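Local coordinates for protein globin (Bacillus anthracis, PDB 5V3T) that binds heme, with cyanide bound in the heme pocket here, and probably binds oxygen as a group II truncated hemoglobin, at residues I20-F25 against A97-T101. Sequence-based numbering, arbitrary orientation.
Sequences ILVDTF and AMDDT
Leu21 (chi1 t, chi2 p) lays CD1 over the 97-101 helix, 3.8 Å from Ala97 CB, 3.8 Å from Met98 CG and 3.5 Å from Thr101 OG1. The axes of helical segments 20-25 and 97-101, on helices 14-31 and 84-101, approach to 8.9 Å, with N-to-C directions 130° apart. Phe25 CA and Ala97 CA lie closest, 5.0 Å apart. The small Ala97 permits this: its CB points at the other helix, 3.7 Å from Phe25 N and 4.0 Å from Phe25 CB. Thr24 CG2 lies 3.8 Å from Ala97 CA. Ile20 CG2 meets Thr101 CG2 at 3.8 Å. This is the B-G helix crossing of the two-on-two truncated globin fold. The Phe25 side chain comes within about 4 Å of the bound cyanide and meets Trp90 edge-to-face. Asp100 OD2 hydrogen-bonds Tyr28 OH on helix 14-31. Thr24 OG1 donates a hydrogen bond to Ile20 O (2.7 Å), Thr101 OG1 to Ala97 O (2.8 Å), leaving both methyls facing the contact. No hydrogen bond joins the segments, so they meet through van der Waals contact.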
loop_
_atom_site.group_PDB
_atom_site.type_symbol
_atom_site.label_atom_id
_atom_site.label_comp_id
_atom_site.label_asym_id
_atom_site.label_seq_id
_atom_site.Cartn_x
_atom_site.Cartn_y
_atom_site.Cartn_z
ATOM N N ILE A 20 -9.574 -20.638 -2.388
ATOM C CA ILE A 20 -9.820 -20.724 -3.820
ATOM C C ILE A 20 -10.204 -19.381 -4.429
ATOM O O ILE A 20 -9.773 -19.055 -5.540
ATOM C CB ILE A 20 -10.942 -21.738 -4.122
ATOM C CG1 ILE A 20 -10.549 -23.119 -3.601
ATOM C CG2 ILE A 20 -11.230 -21.797 -5.609
ATOM C CD1 ILE A 20 -11.673 -24.133 -3.673
ATOM N N LEU A 21 -10.995 -18.597 -3.700
ATOM C CA LEU A 21 -11.433 -17.295 -4.196
ATOM C C LEU A 21 -10.234 -16.393 -4.419
ATOM O O LEU A 21 -10.087 -15.790 -5.484
ATOM C CB LEU A 21 -12.442 -16.649 -3.233
ATOM C CG LEU A 21 -12.965 -15.243 -3.556
ATOM C CD1 LEU A 21 -13.813 -15.242 -4.819
ATOM C CD2 LEU A 21 -13.775 -14.710 -2.385
ATOM N N VAL A 22 -9.347 -16.338 -3.428
ATOM C CA VAL A 22 -8.220 -15.419 -3.478
ATOM C C VAL A 22 -7.174 -15.872 -4.495
ATOM O O VAL A 22 -6.641 -15.051 -5.249
ATOM C CB VAL A 22 -7.592 -15.261 -2.080
ATOM C CG1 VAL A 22 -6.282 -14.462 -2.137
ATOM C CG2 VAL A 22 -8.592 -14.581 -1.166
ATOM N N ASP A 23 -6.916 -17.176 -4.556
ATOM C CA ASP A 23 -5.994 -17.696 -5.564
ATOM C C ASP A 23 -6.538 -17.388 -6.960
ATOM O O ASP A 23 -5.797 -16.962 -7.852
ATOM C CB ASP A 23 -5.770 -19.196 -5.374
ATOM C CG ASP A 23 -4.863 -19.500 -4.191
ATOM O OD1 ASP A 23 -4.183 -18.574 -3.705
ATOM O OD2 ASP A 23 -4.837 -20.660 -3.736
ATOM N N THR A 24 -7.843 -17.585 -7.140
ATOM C CA THR A 24 -8.495 -17.278 -8.414
ATOM C C THR A 24 -8.464 -15.770 -8.685
ATOM O O THR A 24 -8.150 -15.338 -9.798
ATOM C CB THR A 24 -9.949 -17.782 -8.431
ATOM O OG1 THR A 24 -9.941 -19.204 -8.265
ATOM C CG2 THR A 24 -10.652 -17.421 -9.740
ATOM N N PHE A 25 -8.791 -14.980 -7.665
ATOM C CA PHE A 25 -8.772 -13.521 -7.784
ATOM C C PHE A 25 -7.451 -13.009 -8.347
ATOM O O PHE A 25 -7.429 -12.289 -9.359
ATOM C CB PHE A 25 -9.047 -12.861 -6.426
ATOM C CG PHE A 25 -8.917 -11.361 -6.453
ATOM C CD1 PHE A 25 -9.747 -10.591 -7.267
ATOM C CD2 PHE A 25 -7.953 -10.722 -5.692
ATOM C CE1 PHE A 25 -9.637 -9.218 -7.291
ATOM C CE2 PHE A 25 -7.830 -9.345 -5.730
ATOM C CZ PHE A 25 -8.668 -8.591 -6.543
ATOM N N ALA A 97 -13.809 -13.832 -10.071
ATOM C CA ALA A 97 -13.359 -14.841 -9.114
ATOM C C ALA A 97 -14.555 -15.446 -8.365
ATOM O O ALA A 97 -14.608 -16.651 -8.137
ATOM C CB ALA A 97 -12.359 -14.241 -8.129
ATOM N N MET A 98 -15.512 -14.603 -7.991
ATOM C CA MET A 98 -16.693 -15.071 -7.291
ATOM C C MET A 98 -17.540 -15.966 -8.195
ATOM O O MET A 98 -18.072 -16.976 -7.743
ATOM C CB MET A 98 -17.532 -13.901 -6.784
ATOM C CG MET A 98 -16.942 -13.183 -5.563
ATOM S SD MET A 98 -17.963 -11.772 -5.095
ATOM C CE MET A 98 -17.351 -11.513 -3.427
ATOM N N ASP A 99 -17.689 -15.572 -9.461
ATOM C CA ASP A 99 -18.384 -16.406 -10.424
ATOM C C ASP A 99 -17.703 -17.774 -10.507
ATOM O O ASP A 99 -18.348 -18.815 -10.352
ATOM C CB ASP A 99 -18.423 -15.733 -11.801
ATOM C CG ASP A 99 -19.423 -14.587 -11.863
ATOM O OD1 ASP A 99 -20.203 -14.415 -10.901
ATOM O OD2 ASP A 99 -19.438 -13.862 -12.881
ATOM N N ASP A 100 -16.388 -17.765 -10.685
ATOM C CA ASP A 100 -15.630 -18.998 -10.871
ATOM C C ASP A 100 -15.682 -19.878 -9.624
ATOM O O ASP A 100 -15.619 -21.101 -9.710
ATOM C CB ASP A 100 -14.174 -18.676 -11.161
ATOM C CG ASP A 100 -13.952 -18.145 -12.572
ATOM O OD1 ASP A 100 -14.929 -17.977 -13.330
ATOM O OD2 ASP A 100 -12.787 -17.845 -12.885
ATOM N N THR A 101 -15.809 -19.251 -8.466
ATOM C CA THR A 101 -15.763 -20.016 -7.231
ATOM C C THR A 101 -17.154 -20.370 -6.729
ATOM O O THR A 101 -17.289 -21.039 -5.703
ATOM C CB THR A 101 -15.004 -19.248 -6.136
ATOM O OG1 THR A 101 -15.630 -17.985 -5.926
ATOM C CG2 THR A 101 -13.580 -19.011 -6.574
#